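Glcnac-alpha-1,4-gal-releasing endo-beta-galactosidase (Clostridium perfringens, PDB 1UPS) probably hydrolyses O-glycosidic bonds as a family 16 endo-beta-galactosidase that releases GlcNAc-alpha-1,4-Gal from glycans, and binds a calcium ion. Local coordinates at residues A17-A22 against E132-L137; P41-D44 against T49-Y52; G167-L172 against Y217-T222; G208-E213 against F228-E233; T248-Y253 against D272-W277. One frame throughout, in Å; residues are numbered along the deposited sequence.

Contact 1: residues A17-A22 against E132-L137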
# COMPACT_ATOMS: atom_id res chain seq x y z
N ALA A 17 26.35 -0.38 -8.62
CA ALA A 17 25.83 -1.57 -9.35
C ALA A 17 24.69 -2.26 -8.58
O ALA A 17 24.04 -3.17 -9.10
CB ALA A 17 26.98 -2.56 -9.64
N LYS A 18 24.47 -1.83 -7.34
CA LYS A 18 23.47 -2.45 -6.48
C LYS A 18 22.13 -1.70 -6.49
O LYS A 18 21.18 -2.15 -5.87
CB LYS A 18 24.00 -2.58 -5.04
CG LYS A 18 24.98 -3.76 -4.87
CD LYS A 18 25.61 -3.72 -3.48
CE LYS A 18 26.72 -4.76 -3.34
NZ LYS A 18 27.10 -4.95 -1.91
N ASP A 19 22.06 -0.58 -7.21
CA ASP A 19 20.77 0.10 -7.43
C ASP A 19 19.90 -0.83 -8.27
O ASP A 19 20.41 -1.53 -9.16
CB ASP A 19 20.96 1.39 -8.22
CG ASP A 19 21.69 2.47 -7.44
OD1 ASP A 19 21.60 2.48 -6.20
OD2 ASP A 19 22.39 3.33 -8.00
N PHE A 20 18.59 -0.82 -8.02
CA PHE A 20 17.66 -1.48 -8.92
C PHE A 20 17.48 -0.58 -10.15
O PHE A 20 17.26 0.61 -10.02
CB PHE A 20 16.31 -1.76 -8.23
CG PHE A 20 15.45 -2.73 -8.99
CD1 PHE A 20 14.44 -2.28 -9.83
CD2 PHE A 20 15.66 -4.11 -8.87
CE1 PHE A 20 13.64 -3.18 -10.55
CE2 PHE A 20 14.87 -5.02 -9.59
CZ PHE A 20 13.87 -4.57 -10.43
N PRO A 21 17.57 -1.15 -11.36
CA PRO A 21 17.50 -0.33 -12.58
C PRO A 21 16.19 0.44 -12.71
O PRO A 21 15.15 -0.10 -12.41
CB PRO A 21 17.61 -1.36 -13.73
CG PRO A 21 17.46 -2.70 -13.11
CD PRO A 21 17.73 -2.58 -11.64
N ALA A 22 16.26 1.67 -13.19
CA ALA A 22 15.05 2.42 -13.49
C ALA A 22 14.15 1.66 -14.48
O ALA A 22 14.64 1.07 -15.47
CB ALA A 22 15.43 3.79 -14.04
N GLU A 132 4.33 5.32 -9.20
CA GLU A 132 5.66 4.74 -8.96
C GLU A 132 6.69 5.81 -8.66
O GLU A 132 6.69 6.87 -9.31
CB GLU A 132 6.08 3.93 -10.21
CG GLU A 132 7.46 3.27 -10.13
CD GLU A 132 7.72 2.39 -11.35
OE1 GLU A 132 8.72 2.65 -12.08
OE2 GLU A 132 6.93 1.44 -11.59
N ILE A 133 7.56 5.55 -7.68
CA ILE A 133 8.77 6.35 -7.53
C ILE A 133 9.99 5.43 -7.51
O ILE A 133 9.87 4.22 -7.24
CB ILE A 133 8.75 7.24 -6.26
CG1 ILE A 133 8.87 6.39 -4.97
CG2 ILE A 133 7.51 8.19 -6.30
CD1 ILE A 133 9.05 7.23 -3.63
N ARG A 134 11.14 6.01 -7.81
CA ARG A 134 12.40 5.31 -7.62
C ARG A 134 13.18 6.19 -6.66
O ARG A 134 13.34 7.39 -6.91
CB ARG A 134 13.13 5.16 -8.96
CG ARG A 134 14.49 4.48 -8.86
CD ARG A 134 15.00 4.04 -10.25
NE ARG A 134 16.28 3.33 -10.20
CZ ARG A 134 17.48 3.90 -10.31
NH1 ARG A 134 17.58 5.22 -10.44
NH2 ARG A 134 18.59 3.16 -10.29
N ALA A 135 13.61 5.63 -5.53
CA ALA A 135 14.12 6.47 -4.45
C ALA A 135 15.20 5.76 -3.66
O ALA A 135 15.21 4.53 -3.60
CB ALA A 135 12.93 6.88 -3.48
N LYS A 136 16.10 6.54 -3.06
CA LYS A 136 17.11 6.07 -2.13
C LYS A 136 16.85 6.80 -0.81
O LYS A 136 16.82 8.04 -0.77
CB LYS A 136 18.51 6.39 -2.66
CG LYS A 136 19.63 6.09 -1.67
CD LYS A 136 20.99 5.98 -2.32
CE LYS A 136 21.52 7.26 -2.92
NZ LYS A 136 22.77 6.92 -3.73
N LEU A 137 16.65 6.02 0.26
CA LEU A 137 16.17 6.57 1.53
C LEU A 137 17.30 7.15 2.38
O LEU A 137 18.49 6.90 2.10
CB LEU A 137 15.42 5.49 2.33
CG LEU A 137 14.29 4.74 1.60
CD1 LEU A 137 13.50 3.90 2.59
CD2 LEU A 137 13.36 5.67 0.87
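Arg-134 takes hold of the N-terminal segment through a single carbonyl: NE and NH2 of Arg-134 each lie 2.9 Å from Phe-20 O and both donate to it. The oxygen sits in the guanidinium plane, gripped side-on. The C=O...NE angle is 167°, whereas NH2 stands above the carbonyl plane; N-H...O angles of 148° (NE) and 144° (NH2) make both bonds somewhat bent. With CG anti to the backbone N and the chain extended as far as NE, the guanidinium is carried from its strand right up to the loop. Packing is close here too. Ala-22 CB rests 3.8 Å from Arg-134 CD, and Ala-22 N lies over a guanidinium face, a donor facing a donor without a bond. The Asp-19 side is looser: its CB approaches Arg-134 NH2 to 3.6 Å, but OD2 stays 4.4 Å from NH2, too far for a salt bridge, while OD1 accepts from Tyr-214 N. The remaining amino group, NH1, forms a salt bridge with the calcium ligand Asp-272. Segment 17-22 thus lies on the surface against strand 129-136, which runs between strands 215-221 and 267-279, with the Phe-20 ring resting on His-215 and Ile-216.

Contact 2: residues P41-D44 against T49-Y52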
# COMPACT_ATOMS: atom_id res chain seq x y z
N PRO A 41 17.56 22.10 -12.48
CA PRO A 41 17.82 22.47 -11.08
C PRO A 41 16.68 23.20 -10.36
O PRO A 41 16.86 23.62 -9.21
CB PRO A 41 19.02 23.41 -11.22
CG PRO A 41 18.75 24.12 -12.50
CD PRO A 41 18.04 23.13 -13.42
N THR A 42 15.54 23.36 -11.02
CA THR A 42 14.40 23.98 -10.34
C THR A 42 13.17 23.09 -10.31
O THR A 42 12.93 22.29 -11.23
CB THR A 42 14.02 25.33 -10.98
OG1 THR A 42 13.60 25.10 -12.31
CG2 THR A 42 15.23 26.23 -11.16
N LEU A 43 12.39 23.25 -9.24
CA LEU A 43 11.15 22.51 -9.08
C LEU A 43 10.15 23.01 -10.12
O LEU A 43 10.01 24.22 -10.32
CB LEU A 43 10.60 22.76 -7.68
CG LEU A 43 9.37 21.94 -7.28
CD1 LEU A 43 9.75 20.47 -7.08
CD2 LEU A 43 8.81 22.51 -5.98
N ASP A 44 9.45 22.08 -10.77
CA ASP A 44 8.46 22.43 -11.79
C ASP A 44 7.20 22.94 -11.10
O ASP A 44 6.43 22.15 -10.53
CB ASP A 44 8.14 21.21 -12.66
CG ASP A 44 7.25 21.54 -13.85
OD1 ASP A 44 6.51 22.55 -13.83
OD2 ASP A 44 7.24 20.83 -14.87
N THR A 49 3.98 22.52 -5.44
CA THR A 49 4.32 23.62 -4.55
C THR A 49 5.32 23.14 -3.49
O THR A 49 5.32 21.97 -3.11
CB THR A 49 3.05 24.27 -3.95
OG1 THR A 49 3.43 25.43 -3.20
CG2 THR A 49 2.33 23.35 -2.92
N ASP A 50 6.20 24.04 -3.04
CA ASP A 50 7.23 23.68 -2.05
C ASP A 50 6.89 24.17 -0.64
O ASP A 50 7.75 24.61 0.12
CB ASP A 50 8.64 24.08 -2.52
CG ASP A 50 8.75 25.54 -2.90
OD1 ASP A 50 9.88 25.96 -3.29
OD2 ASP A 50 7.78 26.34 -2.88
N TYR A 51 5.62 24.07 -0.29
CA TYR A 51 5.16 24.35 1.06
C TYR A 51 4.37 23.16 1.58
O TYR A 51 3.60 22.54 0.82
CB TYR A 51 4.26 25.58 1.06
CG TYR A 51 4.97 26.89 0.78
CD1 TYR A 51 5.23 27.29 -0.53
CD2 TYR A 51 5.34 27.73 1.82
CE1 TYR A 51 5.89 28.49 -0.80
CE2 TYR A 51 5.99 28.95 1.57
CZ TYR A 51 6.26 29.32 0.26
OH TYR A 51 6.87 30.52 -0.01
N TYR A 52 4.51 22.90 2.88
CA TYR A 52 3.84 21.78 3.51
C TYR A 52 2.50 22.29 4.10
O TYR A 52 2.51 23.14 4.98
CB TYR A 52 4.76 21.20 4.61
CG TYR A 52 4.21 19.98 5.35
CD1 TYR A 52 3.33 19.09 4.72
CD2 TYR A 52 4.58 19.72 6.68
CE1 TYR A 52 2.81 17.97 5.43
CE2 TYR A 52 4.09 18.61 7.38
CZ TYR A 52 3.20 17.74 6.74
OH TYR A 52 2.70 16.67 7.45
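Leu-43 and Asp-50 make the main apolar contact, methyl CD2 of Leu-43 lying 3.8 Å from CB of Asp-50. The two side chains cross obliquely, and it is the aliphatic root of the aspartate, not its carboxylate, that meets the leucine: OD1 and OD2 of Asp-50 are 4.5 and 5.0 Å from Leu-43 CD2. The backbone turns CB of Asp-50 toward the leucine, and chi1 (54°), which places CG between the backbone N and the carbonyl carbon, sets the direction of the carboxylate beyond it. In Leu-43, CG is anti to the backbone N (chi1 -173°) and so carried toward Asp-50, while chi2 (70°) settles that CD2 is the methyl that leads. A thinner apolar touch joins Leu-43 CD2 to the backbone of Thr-49, 4.3 Å from Thr-49 C. No hydrogen bond spans the two segments.

Both segments belong to the long connection between strands 30-36 and 66-70 of the family 16 beta-sandwich, and the contact folds that connection back on itself with only four residues intervening. Leu-43 also reaches Ile-98 of strand 94-99, an outermost strand of the six-stranded sheet, and Thr-49 bonds through its backbone to Met-99 there.

The charged interactions lie at the far end of Asp-50. Its OD1 makes a salt bridge with Arg-45 and accepts from Tyr-67 OH, while OD2 makes a second salt bridge with Lys-64; with three partners the buried carboxylate is well satisfied and probably stays ionised.

Contact 3: residues G167-L172 against Y217-T222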
# COMPACT_ATOMS: atom_id res chain seq x y z
N GLY A 167 -9.55 10.37 2.67
CA GLY A 167 -8.65 9.22 2.78
C GLY A 167 -7.17 9.57 2.75
O GLY A 167 -6.75 10.50 2.03
N GLU A 168 -6.38 8.84 3.52
CA GLU A 168 -4.91 8.97 3.51
C GLU A 168 -4.30 7.62 3.15
O GLU A 168 -4.67 6.60 3.75
CB GLU A 168 -4.39 9.38 4.90
CG GLU A 168 -2.86 9.46 4.95
CD GLU A 168 -2.30 9.93 6.28
OE1 GLU A 168 -1.06 9.93 6.40
OE2 GLU A 168 -3.09 10.30 7.18
N ILE A 169 -3.40 7.60 2.17
CA ILE A 169 -2.60 6.40 1.88
C ILE A 169 -1.14 6.77 2.03
O ILE A 169 -0.63 7.61 1.29
CB ILE A 169 -2.85 5.84 0.44
CG1 ILE A 169 -4.33 5.54 0.20
CG2 ILE A 169 -1.97 4.58 0.19
CD1 ILE A 169 -4.66 5.34 -1.30
N ASP A 170 -0.47 6.16 3.01
CA ASP A 170 0.96 6.39 3.17
C ASP A 170 1.67 5.30 2.37
O ASP A 170 1.83 4.19 2.87
CB ASP A 170 1.33 6.35 4.64
CG ASP A 170 0.54 7.35 5.45
OD1 ASP A 170 0.49 8.53 5.02
OD2 ASP A 170 -0.10 7.02 6.46
N ILE A 171 2.00 5.59 1.12
CA ILE A 171 2.59 4.56 0.23
C ILE A 171 3.97 4.18 0.73
O ILE A 171 4.36 3.02 0.63
CB ILE A 171 2.67 5.06 -1.24
CG1 ILE A 171 1.29 5.57 -1.72
CG2 ILE A 171 3.16 3.94 -2.18
CD1 ILE A 171 1.41 6.44 -3.00
N LEU A 172 4.68 5.16 1.27
CA LEU A 172 5.95 4.90 1.93
C LEU A 172 6.03 5.85 3.13
O LEU A 172 5.75 7.04 3.00
CB LEU A 172 7.11 5.15 0.96
CG LEU A 172 8.51 4.83 1.51
CD1 LEU A 172 9.42 4.27 0.39
CD2 LEU A 172 9.16 6.09 2.08
N TYR A 217 9.39 1.77 -5.70
CA TYR A 217 8.21 1.61 -4.85
C TYR A 217 7.00 2.01 -5.68
O TYR A 217 7.00 3.05 -6.32
CB TYR A 217 8.30 2.54 -3.62
CG TYR A 217 9.54 2.27 -2.79
CD1 TYR A 217 10.72 3.00 -2.99
CD2 TYR A 217 9.54 1.27 -1.82
CE1 TYR A 217 11.87 2.75 -2.21
CE2 TYR A 217 10.68 1.00 -1.04
CZ TYR A 217 11.84 1.75 -1.26
OH TYR A 217 12.96 1.49 -0.51
N ALA A 218 5.97 1.18 -5.67
CA ALA A 218 4.79 1.46 -6.49
C ALA A 218 3.50 1.02 -5.82
O ALA A 218 3.50 0.10 -4.99
CB ALA A 218 4.92 0.82 -7.90
N MET A 219 2.42 1.71 -6.18
CA MET A 219 1.08 1.34 -5.77
C MET A 219 0.16 1.34 -6.98
O MET A 219 0.07 2.34 -7.71
CB MET A 219 0.53 2.32 -4.71
CG MET A 219 -0.97 2.08 -4.44
SD MET A 219 -1.69 3.35 -3.36
CE MET A 219 -1.75 4.72 -4.48
N GLU A 220 -0.57 0.24 -7.17
CA GLU A 220 -1.68 0.26 -8.12
C GLU A 220 -2.97 0.40 -7.33
O GLU A 220 -3.30 -0.45 -6.48
CB GLU A 220 -1.71 -0.98 -9.03
CG GLU A 220 -2.78 -0.83 -10.12
CD GLU A 220 -2.45 -1.56 -11.42
OE1 GLU A 220 -2.62 -0.97 -12.51
OE2 GLU A 220 -2.04 -2.72 -11.35
N TRP A 221 -3.68 1.48 -7.61
CA TRP A 221 -4.91 1.85 -6.90
C TRP A 221 -6.04 1.64 -7.91
O TRP A 221 -6.11 2.32 -8.93
CB TRP A 221 -4.80 3.30 -6.43
CG TRP A 221 -6.08 4.03 -6.02
CD1 TRP A 221 -7.26 3.49 -5.54
CD2 TRP A 221 -6.26 5.43 -6.02
NE1 TRP A 221 -8.16 4.49 -5.26
CE2 TRP A 221 -7.58 5.70 -5.55
CE3 TRP A 221 -5.45 6.51 -6.39
CZ2 TRP A 221 -8.10 7.00 -5.46
CZ3 TRP A 221 -5.95 7.80 -6.28
CH2 TRP A 221 -7.27 8.03 -5.82
N THR A 222 -6.88 0.65 -7.63
CA THR A 222 -8.02 0.33 -8.50
C THR A 222 -9.30 0.54 -7.68
O THR A 222 -9.23 0.77 -6.48
CB THR A 222 -7.96 -1.13 -8.99
OG1 THR A 222 -8.24 -2.01 -7.89
CG2 THR A 222 -6.55 -1.51 -9.45
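Leu-172 lays its CD1 methyl squarely over the Tyr-217 ring, 3.5 Å from the ring centroid and only 4° off the normal, a CH-pi contact at the centre of the face. The even spacing confirms it: the nearest ring atom, Tyr-217 CD2, is 3.7 Å from Leu-172 CD1, and the rest of the ring carbons are barely farther. Alongside, Met-219 packs against two isoleucines. Its SD lies 3.8 Å from Ile-169 CG2 and 4.1 Å from Ile-171 CG1. Because the methionine bends at its last torsion (chi3 73°), CE turns toward Ile-171 to meet CD1 at 3.9 Å, and nearer the backbone Met-219 CB touches Ile-171 CG2 at 4.0 Å. Met-219 and Ile-171 cross at about a right angle.

A classic beta bulge against Trp-148 of strand 145-152 lets two consecutive side chains, Ile-171 and Leu-172, both face strand 215-221. Glu-168 and Asp-170 point to the other side, toward Trp-149 and Trp-198. The sequence from Glu-168 fits the E-x-D-x-x-E signature of family 16, whose active-site strand carries such a bulge, so the contact probably backs the catalytic strand with hydrophobic core. Trp-182 supports this outer shell, meeting Tyr-217 edge-to-face and donating from NE1 to Ile-171 O.

From Ile-169 to Leu-172 the chain runs at 166° to the run from Tyr-217 to Met-219, nearly antiparallel, in facing sheets of a sandwich: strand 168-170 lies between 145-152 and 181-187, strand 215-221 between 129-136 and 225-230, with Phe-228 packing on Met-219.

Contact 4: residues G208-E213 against F228-E233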
# COMPACT_ATOMS: atom_id res chain seq x y z
N GLY A 208 17.94 -6.22 -1.10
CA GLY A 208 18.50 -4.89 -1.18
C GLY A 208 18.61 -4.15 0.14
O GLY A 208 18.18 -4.63 1.20
N ASP A 209 19.21 -2.96 0.06
CA ASP A 209 19.50 -2.08 1.18
C ASP A 209 18.92 -0.70 0.86
O ASP A 209 19.59 0.12 0.23
CB ASP A 209 21.03 -1.97 1.37
CG ASP A 209 21.43 -1.38 2.73
OD1 ASP A 209 22.33 -0.50 2.78
OD2 ASP A 209 20.90 -1.74 3.79
N PRO A 210 17.67 -0.46 1.24
CA PRO A 210 16.99 0.78 0.84
C PRO A 210 17.70 2.10 1.18
O PRO A 210 17.43 3.06 0.47
CB PRO A 210 15.64 0.70 1.59
CG PRO A 210 15.38 -0.81 1.59
CD PRO A 210 16.76 -1.35 1.99
N THR A 211 18.57 2.14 2.20
CA THR A 211 19.23 3.40 2.60
C THR A 211 20.58 3.68 1.91
O THR A 211 21.18 4.74 2.11
CB THR A 211 19.41 3.50 4.13
OG1 THR A 211 20.35 2.49 4.59
CG2 THR A 211 18.10 3.20 4.86
N SER A 212 21.02 2.75 1.06
CA SER A 212 22.26 2.96 0.29
C SER A 212 22.08 2.77 -1.22
O SER A 212 23.05 2.93 -2.00
CB SER A 212 23.39 2.06 0.79
OG SER A 212 23.13 0.70 0.46
N GLU A 213 20.87 2.40 -1.63
CA GLU A 213 20.56 2.04 -3.02
C GLU A 213 19.23 2.65 -3.48
O GLU A 213 18.31 2.82 -2.68
CB GLU A 213 20.44 0.51 -3.14
CG GLU A 213 21.71 -0.24 -2.76
CD GLU A 213 21.47 -1.71 -2.42
OE1 GLU A 213 22.47 -2.37 -2.06
OE2 GLU A 213 20.32 -2.21 -2.50
N PHE A 228 0.75 -2.91 -3.52
CA PHE A 228 2.05 -2.27 -3.38
C PHE A 228 3.17 -3.18 -3.88
O PHE A 228 3.18 -4.35 -3.52
CB PHE A 228 2.27 -1.92 -1.90
CG PHE A 228 1.23 -0.98 -1.37
CD1 PHE A 228 1.39 0.39 -1.47
CD2 PHE A 228 0.06 -1.49 -0.81
CE1 PHE A 228 0.39 1.28 -0.99
CE2 PHE A 228 -0.94 -0.63 -0.32
CZ PHE A 228 -0.77 0.75 -0.42
N TYR A 229 4.08 -2.62 -4.68
CA TYR A 229 5.13 -3.38 -5.37
C TYR A 229 6.51 -2.84 -5.03
O TYR A 229 6.73 -1.62 -5.06
CB TYR A 229 4.94 -3.31 -6.89
CG TYR A 229 3.65 -3.91 -7.36
CD1 TYR A 229 3.59 -5.24 -7.79
CD2 TYR A 229 2.46 -3.16 -7.36
CE1 TYR A 229 2.38 -5.80 -8.20
CE2 TYR A 229 1.27 -3.71 -7.76
CZ TYR A 229 1.24 -5.03 -8.19
OH TYR A 229 0.03 -5.59 -8.58
N TYR A 230 7.43 -3.74 -4.69
CA TYR A 230 8.82 -3.39 -4.41
C TYR A 230 9.68 -3.99 -5.50
O TYR A 230 9.68 -5.21 -5.67
CB TYR A 230 9.26 -3.98 -3.07
CG TYR A 230 10.71 -3.71 -2.68
CD1 TYR A 230 11.10 -2.47 -2.17
CD2 TYR A 230 11.69 -4.73 -2.79
CE1 TYR A 230 12.41 -2.22 -1.77
CE2 TYR A 230 13.02 -4.49 -2.39
CZ TYR A 230 13.37 -3.24 -1.87
OH TYR A 230 14.67 -2.97 -1.48
N ASP A 231 10.41 -3.14 -6.22
CA ASP A 231 11.21 -3.60 -7.36
C ASP A 231 10.39 -4.52 -8.26
O ASP A 231 10.85 -5.59 -8.68
CB ASP A 231 12.50 -4.27 -6.88
CG ASP A 231 13.45 -3.28 -6.26
OD1 ASP A 231 14.45 -3.71 -5.64
OD2 ASP A 231 13.27 -2.04 -6.36
N ASN A 232 9.16 -4.07 -8.54
CA ASN A 232 8.24 -4.73 -9.48
C ASN A 232 7.60 -6.04 -9.02
O ASN A 232 7.02 -6.75 -9.85
CB ASN A 232 8.89 -4.94 -10.87
CG ASN A 232 9.34 -3.64 -11.50
OD1 ASN A 232 8.74 -2.58 -11.27
ND2 ASN A 232 10.40 -3.71 -12.33
N GLU A 233 7.75 -6.38 -7.74
CA GLU A 233 7.17 -7.61 -7.18
C GLU A 233 6.17 -7.28 -6.06
O GLU A 233 6.45 -6.45 -5.18
CB GLU A 233 8.25 -8.55 -6.64
CG GLU A 233 7.68 -9.85 -6.04
CD GLU A 233 8.74 -10.84 -5.56
OE1 GLU A 233 9.18 -10.72 -4.37
OE2 GLU A 233 9.12 -11.74 -6.35
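Gly-208, whose positive phi (83°) favours glycine, lies against the end of Tyr-230, the first residue of a type I' turn that runs to Glu-233, and the nearest CA atoms across the segments, those of Gly-208 and Asp-231, are 9.6 Å apart, so a side chain has to span the gap. Tyr-230 does so. Its CG is anti to the backbone N (chi1 178°), and the ring reaches out until OH lies 3.8 Å from Pro-210 CG and 4.3 Å from Gly-208 CA, on which no CB stands in the way. Proline and tyrosine cross at about a right angle. The hydroxyl's polar need is met next door, where it hydrogen-bonds to Ser-207 O.

The turn closes a beta hairpin with a two-residue loop, joining strands 225-230 and 233-239 at the margin of the jelly-roll sandwich. Tyr-230 N bonds to Glu-233 O at 2.9 Å and Glu-233 N returns to Tyr-230 O at 3.1 Å, with Asp-231 and Asn-232 at the left-handed corner positions. Asp-231 CG lies over one face of the Tyr-230 ring, offset toward its rim.

The loop opposite is held by its own acids. Asp-209 N donates to Glu-213 OE2 at 2.9 Å, nearly straight (169°) but from above the carboxylate plane. Ser-212 OG donates a hydrogen bond to Asp-209 OD1 (2.7 Å), which accepts through its anti lone pair. His-215 connects the two halves, bonding through NE2 to Glu-213 OE2 and through ND1 to Asp-231 OD1; flanked by two carboxylates, it is probably protonated.

Contact 5: residues T248-Y253 against D272-W277. With CA (calcium ion), chain C.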
# COMPACT_ATOMS: atom_id res chain seq x y z
N THR A 248 -0.85 14.45 -3.96
CA THR A 248 0.37 13.77 -3.55
C THR A 248 1.27 14.67 -2.72
O THR A 248 1.43 15.85 -3.05
CB THR A 248 1.15 13.31 -4.83
OG1 THR A 248 0.37 12.32 -5.51
CG2 THR A 248 2.47 12.57 -4.45
N ILE A 249 1.86 14.10 -1.68
CA ILE A 249 2.88 14.80 -0.88
C ILE A 249 4.14 13.95 -0.86
O ILE A 249 4.06 12.73 -0.67
CB ILE A 249 2.37 15.03 0.58
CG1 ILE A 249 1.01 15.79 0.56
CG2 ILE A 249 3.48 15.71 1.44
CD1 ILE A 249 0.39 16.00 1.96
N LEU A 250 5.29 14.59 -1.05
CA LEU A 250 6.57 13.92 -0.89
C LEU A 250 7.35 14.75 0.13
O LEU A 250 7.59 15.94 -0.09
CB LEU A 250 7.34 13.87 -2.23
CG LEU A 250 6.87 12.82 -3.21
CD1 LEU A 250 7.35 13.18 -4.67
CD2 LEU A 250 7.37 11.44 -2.80
N ASN A 251 7.74 14.13 1.24
CA ASN A 251 8.37 14.89 2.32
C ASN A 251 9.26 14.07 3.24
O ASN A 251 9.36 12.84 3.11
CB ASN A 251 7.34 15.81 3.06
CG ASN A 251 6.31 15.06 3.90
OD1 ASN A 251 6.04 13.89 3.68
ND2 ASN A 251 5.70 15.78 4.87
N ILE A 252 9.96 14.77 4.12
CA ILE A 252 10.86 14.15 5.07
C ILE A 252 10.69 14.87 6.40
O ILE A 252 10.38 16.05 6.42
CB ILE A 252 12.31 14.19 4.54
CG1 ILE A 252 13.26 13.42 5.48
CG2 ILE A 252 12.77 15.66 4.24
CD1 ILE A 252 14.64 13.06 4.83
N TYR A 253 10.85 14.14 7.51
CA TYR A 253 10.55 14.67 8.83
C TYR A 253 11.67 14.34 9.80
O TYR A 253 12.37 13.31 9.66
CB TYR A 253 9.37 13.92 9.42
CG TYR A 253 8.04 14.08 8.77
CD1 TYR A 253 7.70 13.32 7.65
CD2 TYR A 253 7.08 14.96 9.31
CE1 TYR A 253 6.41 13.43 7.07
CE2 TYR A 253 5.80 15.08 8.73
CZ TYR A 253 5.49 14.30 7.61
OH TYR A 253 4.24 14.39 7.02
N ASP A 272 14.44 9.82 -7.67
CA ASP A 272 14.88 9.87 -9.07
C ASP A 272 13.76 10.32 -10.00
O ASP A 272 13.97 11.13 -10.92
CB ASP A 272 15.44 8.49 -9.48
CG ASP A 272 15.91 8.44 -10.92
OD1 ASP A 272 15.94 7.30 -11.46
OD2 ASP A 272 16.26 9.45 -11.58
N TYR A 273 12.55 9.79 -9.78
CA TYR A 273 11.40 10.14 -10.59
C TYR A 273 10.11 9.74 -9.88
O TYR A 273 10.13 8.92 -8.96
CB TYR A 273 11.43 9.46 -11.98
CG TYR A 273 11.35 7.93 -12.00
CD1 TYR A 273 10.14 7.25 -11.78
CD2 TYR A 273 12.48 7.17 -12.34
CE1 TYR A 273 10.08 5.86 -11.81
CE2 TYR A 273 12.42 5.77 -12.40
CZ TYR A 273 11.23 5.13 -12.14
OH TYR A 273 11.18 3.76 -12.20
N MET A 274 9.02 10.36 -10.32
CA MET A 274 7.66 9.91 -10.00
C MET A 274 6.89 9.80 -11.32
O MET A 274 6.93 10.71 -12.15
CB MET A 274 6.94 10.92 -9.09
CG MET A 274 5.47 10.54 -8.81
SD MET A 274 4.64 11.80 -7.82
CE MET A 274 2.92 11.46 -8.21
N ARG A 275 6.21 8.68 -11.51
CA ARG A 275 5.43 8.45 -12.73
C ARG A 275 4.08 7.87 -12.34
O ARG A 275 3.97 7.08 -11.39
CB ARG A 275 6.17 7.47 -13.66
CG ARG A 275 7.50 8.03 -14.20
CD ARG A 275 8.27 7.07 -15.10
NE ARG A 275 9.64 7.52 -15.32
CZ ARG A 275 10.67 6.72 -15.59
NH1 ARG A 275 10.49 5.40 -15.71
NH2 ARG A 275 11.89 7.23 -15.76
N VAL A 276 3.05 8.27 -13.08
CA VAL A 276 1.72 7.67 -12.91
C VAL A 276 1.18 7.26 -14.27
O VAL A 276 1.14 8.08 -15.21
CB VAL A 276 0.72 8.65 -12.27
CG1 VAL A 276 -0.59 7.94 -11.96
CG2 VAL A 276 1.32 9.29 -10.97
N TRP A 277 0.76 6.00 -14.37
CA TRP A 277 0.19 5.49 -15.61
C TRP A 277 -1.28 5.12 -15.42
O TRP A 277 -1.72 4.82 -14.30
CB TRP A 277 0.93 4.23 -16.06
CG TRP A 277 2.37 4.36 -16.46
CD1 TRP A 277 2.86 4.55 -17.74
CD2 TRP A 277 3.52 4.18 -15.63
NE1 TRP A 277 4.23 4.53 -17.73
CE2 TRP A 277 4.67 4.31 -16.45
CE3 TRP A 277 3.70 3.94 -14.26
CZ2 TRP A 277 5.98 4.21 -15.94
CZ3 TRP A 277 5.00 3.85 -13.75
CH2 TRP A 277 6.12 3.97 -14.60
CA CA C . 15.67 11.55 -12.52
O HOH W 1 17.72 10.66 -13.59
O HOH W 2 14.66 10.19 -14.19
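Met-274 and Thr-248 reach toward each other tip to tip across the sandwich. The methionine is extended beyond CG, which is anti to its backbone N (chi1 176°), so the terminal CE arrives end-on: it lies 3.8 Å from Thr-248 OG1 and 3.9 Å from Thr-248 CG2. It therefore sits astride both branches of the threonine, with SD a little farther back at 4.1 Å from CG2. Leu-250 approaches the same sulfur from the neighbouring inward position, its CD1 4.4 Å from Met-274 SD, a looser touch. The backbones stay well apart, 10.0 Å between Leu-250 CA and Met-274 CA.

On the opposite face of strand 267-279 the orientation is flat rather than end-on: the Arg-275 guanidinium lies over the face of Tyr-273, CZ 3.6 Å above the ring plane and over its centre, while NE makes a salt bridge with Glu-37. At the beginning of segment 272-277, Asp-272 binds the calcium ion through its backbone O and its OD2, each 2.4 Å from the metal, with two waters; backbone oxygens of Glu-37 and Gly-72 also bind it, and Asn-39 belongs to the site.

Strand 246-254 runs between strands 94-99 and 145-152, with Leu-250 resting on Ile-98 and Trp-148. Strand 267-279 belongs to the facing sheet, where it pairs with strands 129-136, 30-36 and 73-78.

Overall arrangement
Asp-272 of contact 5 binds the calcium ion, and the Arg-134 side chain of contact 1 comes within about 7 Å of it. Contacts 1, 3, 4 and 5 all reach one sheet: Ile-133 N pairs with Tyr-217 O at 2.9 Å, Tyr-229 N with Ala-218 O at 2.8 Å, and Glu-132 N with Arg-275 O at 2.8 Å. Contacts 1 and 4 lie closest, their centres 7 Å apart. Contacts 3 and 5 both join the two sheets, their centres 11 Å apart. Contact 2 lies farthest out but reaches contact 5 through Tyr-52 OH and Tyr-253 OH, 2.8 Å apart. Segment 167-172 of contact 3 is probably the active-site strand, judged by its family 16 signature.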